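Local coordinates for protein mannan endo-1,4-beta-mannosidase (Bacillus subtilis, PDB 3CBW) that hydrolyses internal beta-1,4-mannosidic linkages in mannan, galactomannan and glucomannan, as a secreted glycoside hydrolase of family 26 that takes part in glucomannan breakdown, at residues Q68-G80 / S90-Y102. The protein carries 3 engineered substitutions. Sequence-based numbering, arbitrary orientation.
Sequences QSPAIYGCDYARG and SIDVSCNGDLMSY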
loop_
_atom_site.group_PDB
_atom_site.type_symbol
_atom_site.label_atom_id
_atom_site.label_comp_id
_atom_site.label_asym_id
_atom_site.label_seq_id
_atom_site.Cartn_x
_atom_site.Cartn_y
_atom_site.Cartn_z
ATOM N N GLN A 68 -21.221 6.657 2.700
ATOM C CA GLN A 68 -19.915 6.977 3.261
ATOM C C GLN A 68 -18.859 6.829 2.191
ATOM O O GLN A 68 -19.057 6.122 1.208
ATOM C CB GLN A 68 -19.598 6.024 4.409
ATOM C CG GLN A 68 -20.574 6.095 5.580
ATOM C CD GLN A 68 -20.441 7.374 6.369
ATOM O OE1 GLN A 68 -19.333 7.827 6.677
ATOM N NE2 GLN A 68 -21.574 7.968 6.710
ATOM N N SER A 69 -17.716 7.476 2.399
ATOM C CA SER A 69 -16.586 7.357 1.476
ATOM C C SER A 69 -15.393 6.702 2.170
ATOM O O SER A 69 -15.221 6.872 3.376
ATOM C CB SER A 69 -16.162 8.728 0.951
ATOM O OG SER A 69 -17.223 9.360 0.262
ATOM N N PRO A 70 -14.545 5.979 1.407
ATOM C CA PRO A 70 -13.377 5.360 2.045
ATOM C C PRO A 70 -12.441 6.405 2.646
ATOM O O PRO A 70 -12.209 7.465 2.043
ATOM C CB PRO A 70 -12.684 4.620 0.892
ATOM C CG PRO A 70 -13.217 5.242 -0.371
ATOM C CD PRO A 70 -14.619 5.688 -0.037
ATOM N N ALA A 71 -11.920 6.133 3.837
ATOM C CA ALA A 71 -10.934 7.030 4.435
ATOM C C ALA A 71 -9.656 7.130 3.596
ATOM O O ALA A 71 -9.083 8.217 3.457
ATOM C CB ALA A 71 -10.619 6.623 5.863
ATOM N N ILE A 72 -9.214 6.001 3.041
ATOM C CA ILE A 72 -8.009 5.937 2.234
ATOM C C ILE A 72 -8.368 5.714 0.769
ATOM O O ILE A 72 -9.242 4.896 0.451
ATOM C CB ILE A 72 -7.109 4.791 2.729
ATOM C CG1 ILE A 72 -6.644 5.089 4.157
ATOM C CG2 ILE A 72 -5.913 4.575 1.778
ATOM C CD1 ILE A 72 -6.065 3.891 4.865
ATOM N N TYR A 73 -7.720 6.467 -0.123
ATOM C CA TYR A 73 -7.945 6.282 -1.556
ATOM C C TYR A 73 -6.615 6.029 -2.230
ATOM O O TYR A 73 -5.656 6.780 -2.036
ATOM C CB TYR A 73 -8.660 7.476 -2.169
ATOM C CG TYR A 73 -9.495 7.120 -3.375
ATOM C CD1 TYR A 73 -10.512 6.175 -3.289
ATOM C CD2 TYR A 73 -9.302 7.762 -4.601
ATOM C CE1 TYR A 73 -11.299 5.853 -4.397
ATOM C CE2 TYR A 73 -10.098 7.448 -5.717
ATOM C CZ TYR A 73 -11.097 6.508 -5.596
ATOM O OH TYR A 73 -11.911 6.196 -6.669
ATOM N N GLY A 74 -6.562 4.944 -3.005
ATOM C CA GLY A 74 -5.320 4.514 -3.606
ATOM C C GLY A 74 -5.184 4.837 -5.075
ATOM O O GLY A 74 -6.169 4.811 -5.826
ATOM N N CYS A 75 -3.945 5.111 -5.487
ATOM C CA CYS A 75 -3.591 5.206 -6.906
ATOM C C CYS A 75 -2.326 4.405 -7.138
ATOM O O CYS A 75 -1.506 4.253 -6.235
ATOM C CB CYS A 75 -3.363 6.670 -7.322
ATOM S SG CYS A 75 -2.537 6.952 -8.983
ATOM N N ASP A 76 -2.157 3.896 -8.352
ATOM C CA ASP A 76 -0.903 3.245 -8.718
ATOM C C ASP A 76 -0.337 3.997 -9.909
ATOM O O ASP A 76 -0.990 4.155 -10.934
ATOM C CB ASP A 76 -1.151 1.761 -9.004
ATOM C CG ASP A 76 0.126 0.952 -9.102
ATOM O OD1 ASP A 76 0.996 1.275 -9.942
ATOM O OD2 ASP A 76 0.229 -0.045 -8.346
ATOM N N TYR A 77 0.876 4.508 -9.750
ATOM C CA TYR A 77 1.520 5.288 -10.794
ATOM C C TYR A 77 2.018 4.444 -11.974
ATOM O O TYR A 77 2.287 4.995 -13.057
ATOM C CB TYR A 77 2.761 5.960 -10.237
ATOM C CG TYR A 77 2.652 7.187 -9.355
ATOM C CD1 TYR A 77 1.501 7.987 -9.287
ATOM C CD2 TYR A 77 3.774 7.606 -8.656
ATOM C CE1 TYR A 77 1.484 9.156 -8.505
ATOM C CE2 TYR A 77 3.777 8.763 -7.897
ATOM C CZ TYR A 77 2.638 9.537 -7.821
ATOM O OH TYR A 77 2.692 10.689 -7.071
ATOM N N ALA A 78 2.220 3.144 -11.765
ATOM C CA ALA A 78 3.030 2.369 -12.703
ATOM C C ALA A 78 2.217 1.336 -13.458
ATOM O O ALA A 78 1.655 0.411 -12.867
ATOM C CB ALA A 78 4.202 1.727 -11.987
ATOM N N ARG A 79 2.161 1.511 -14.780
ATOM C CA ARG A 79 1.450 0.608 -15.650
ATOM C C ARG A 79 2.488 -0.326 -16.279
ATOM O O ARG A 79 2.813 -0.224 -17.464
ATOM C CB ARG A 79 0.661 1.390 -16.707
ATOM C CG ARG A 79 -0.509 2.266 -16.150
ATOM C CD ARG A 79 -0.095 3.640 -15.564
ATOM N NE ARG A 79 0.820 4.325 -16.473
ATOM C CZ ARG A 79 0.461 5.087 -17.507
ATOM N NH1 ARG A 79 -0.819 5.372 -17.747
ATOM N NH2 ARG A 79 1.402 5.600 -18.289
ATOM N N GLY A 80 2.990 -1.256 -15.473
ATOM C CA GLY A 80 4.205 -2.006 -15.817
ATOM C C GLY A 80 4.074 -3.075 -16.887
ATOM O O GLY A 80 5.069 -3.706 -17.240
ATOM N N SER A 90 6.015 4.148 -18.528
ATOM C CA SER A 90 5.070 3.363 -17.746
ATOM C C SER A 90 4.554 4.105 -16.509
ATOM O O SER A 90 3.527 3.732 -15.978
ATOM C CB SER A 90 5.711 2.032 -17.328
ATOM O OG SER A 90 6.787 2.223 -16.424
ATOM N N ILE A 91 5.284 5.115 -16.050
ATOM C CA ILE A 91 4.902 5.894 -14.877
ATOM C C ILE A 91 4.060 7.095 -15.292
ATOM O O ILE A 91 4.448 7.846 -16.184
ATOM C CB ILE A 91 6.164 6.407 -14.135
ATOM C CG1 ILE A 91 7.126 5.262 -13.773
ATOM C CG2 ILE A 91 5.794 7.264 -12.927
ATOM C CD1 ILE A 91 6.579 4.270 -12.783
ATOM N N ASP A 92 2.920 7.281 -14.634
ATOM C CA ASP A 92 2.077 8.471 -14.814
ATOM C C ASP A 92 1.647 8.945 -13.432
ATOM O O ASP A 92 1.284 8.128 -12.595
ATOM C CB ASP A 92 0.856 8.129 -15.684
ATOM C CG ASP A 92 -0.015 9.340 -15.996
ATOM O OD1 ASP A 92 0.051 9.845 -17.141
ATOM O OD2 ASP A 92 -0.787 9.787 -15.114
ATOM N N VAL A 93 1.693 10.253 -13.195
ATOM C CA VAL A 93 1.417 10.796 -11.864
ATOM C C VAL A 93 0.226 11.760 -11.844
ATOM O O VAL A 93 0.008 12.469 -10.863
ATOM C CB VAL A 93 2.671 11.452 -11.231
ATOM C CG1 VAL A 93 3.834 10.484 -11.229
ATOM C CG2 VAL A 93 3.057 12.752 -11.965
ATOM N N SER A 94 -0.574 11.743 -12.903
ATOM C CA SER A 94 -1.699 12.677 -13.033
ATOM C C SER A 94 -2.802 12.501 -11.981
ATOM O O SER A 94 -3.621 13.403 -11.813
ATOM C CB SER A 94 -2.289 12.633 -14.444
ATOM O OG SER A 94 -2.895 11.390 -14.722
ATOM N N CYS A 95 -2.829 11.363 -11.287
ATOM C CA CYS A 95 -3.780 11.152 -10.193
ATOM C C CYS A 95 -3.476 12.040 -8.981
ATOM O O CYS A 95 -4.296 12.140 -8.079
ATOM C CB CYS A 95 -3.791 9.685 -9.768
ATOM S SG CYS A 95 -2.197 9.076 -9.078
ATOM N N ASN A 96 -2.310 12.685 -8.963
ATOM C CA ASN A 96 -1.884 13.497 -7.819
ATOM C C ASN A 96 -2.905 14.520 -7.353
ATOM O O ASN A 96 -3.140 14.652 -6.161
ATOM C CB ASN A 96 -0.588 14.230 -8.125
ATOM C CG ASN A 96 0.642 13.390 -7.864
ATOM O OD1 ASN A 96 0.568 12.293 -7.322
ATOM N ND2 ASN A 96 1.795 13.927 -8.228
ATOM N N GLY A 97 -3.498 15.269 -8.281
ATOM C CA GLY A 97 -4.480 16.292 -7.908
ATOM C C GLY A 97 -5.583 15.718 -7.028
ATOM O O GLY A 97 -5.919 16.278 -5.980
ATOM N N ASP A 98 -6.145 14.588 -7.452
ATOM C CA ASP A 98 -7.201 13.911 -6.708
ATOM C C ASP A 98 -6.725 13.395 -5.354
ATOM O O ASP A 98 -7.480 13.419 -4.380
ATOM C CB ASP A 98 -7.804 12.783 -7.536
ATOM C CG ASP A 98 -8.745 13.297 -8.616
ATOM O OD1 ASP A 98 -9.306 14.405 -8.468
ATOM O OD2 ASP A 98 -8.928 12.589 -9.622
ATOM N N LEU A 99 -5.474 12.948 -5.286
ATOM C CA LEU A 99 -4.932 12.493 -4.008
ATOM C C LEU A 99 -4.782 13.646 -3.017
ATOM O O LEU A 99 -5.109 13.509 -1.836
ATOM C CB LEU A 99 -3.598 11.799 -4.224
ATOM C CG LEU A 99 -3.567 10.539 -5.096
ATOM C CD1 LEU A 99 -2.162 9.974 -5.152
ATOM C CD2 LEU A 99 -4.551 9.472 -4.630
ATOM N N MET A 100 -4.276 14.776 -3.498
ATOM C CA MET A 100 -4.153 15.967 -2.662
ATOM C C MET A 100 -5.518 16.454 -2.188
ATOM O O MET A 100 -5.698 16.788 -1.017
ATOM C CB MET A 100 -3.422 17.071 -3.424
ATOM C CG MET A 100 -1.993 16.700 -3.831
ATOM S SD MET A 100 -1.052 17.959 -4.749
ATOM C CE MET A 100 -2.404 19.108 -5.072
ATOM N N SER A 101 -6.491 16.443 -3.088
ATOM C CA SER A 101 -7.844 16.847 -2.741
ATOM C C SER A 101 -8.458 15.901 -1.726
ATOM O O SER A 101 -9.219 16.327 -0.851
ATOM C CB SER A 101 -8.721 16.904 -3.986
ATOM O OG SER A 101 -8.245 17.872 -4.901
ATOM N N TYR A 102 -8.117 14.616 -1.833
ATOM C CA TYR A 102 -8.654 13.633 -0.897
ATOM C C TYR A 102 -8.194 13.937 0.520
ATOM O O TYR A 102 -9.003 13.893 1.461
ATOM C CB TYR A 102 -8.286 12.193 -1.295
ATOM C CG TYR A 102 -9.404 11.216 -1.007
ATOM C CD1 TYR A 102 -9.399 10.422 0.135
ATOM C CD2 TYR A 102 -10.487 11.107 -1.876
ATOM C CE1 TYR A 102 -10.443 9.551 0.404
ATOM C CE2 TYR A 102 -11.531 10.228 -1.623
ATOM C CZ TYR A 102 -11.501 9.448 -0.482
ATOM O OH TYR A 102 -12.556 8.602 -0.243
#
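Cys75 and Cys95 are joined by a disulfide, SG to SG 2.2 Å, which ties strand 72-79 to the 90-102 segment. Leu99 CD2 packs on Cys75 CB. Beside the disulfide lies the ring of Tyr77. The chi1 of Tyr77, -77°, sets CG anti to the carbonyl carbon and beside the backbone N, and the ring reaches along the 90-102 segment. Val93 CG1 sits over the centre of one ring face, 3.6 Å from the centroid, as a CH-pi contact. Cys95 SG meets the ring at its edge. Tyr77 OH donates to Asn96 OD1 at 2.7 Å, in the carbonyl plane of Asn96 and on a lone pair. With an alanine here, Asn96 OD1 would probably lose this donor, and a gap would open beneath Val93 and beside the disulfide.

Next to Tyr77, Ala78 and Ile91 form a single beta bridge. Ser90 O is gripped twice by Arg79: its N and NE (2.8 Å to the oxygen) come from opposite faces of the carbonyl plane. Bends at its second and third torsions fold the arginine back for this, and Asp92 CB lies over its guanidinium face.

At the far end, Tyr102 OH donates to Pro70 O at 2.6 Å, on a lone pair. Tyr73 CB covers one face of the Tyr102 ring, 3.7 Å from the centroid. The Tyr73 ring leads away, and its OH is hydrogen-bonded to Ser55 O.

Strand and helix run nearly antiparallel, at 166°, within the beta-alpha-beta unit completed by strand 108-114 of the TIM barrel. Helix 57-66 packs beside Tyr73 and Tyr102, and helix 143-163 touches Tyr77, Ile91 and Asn96.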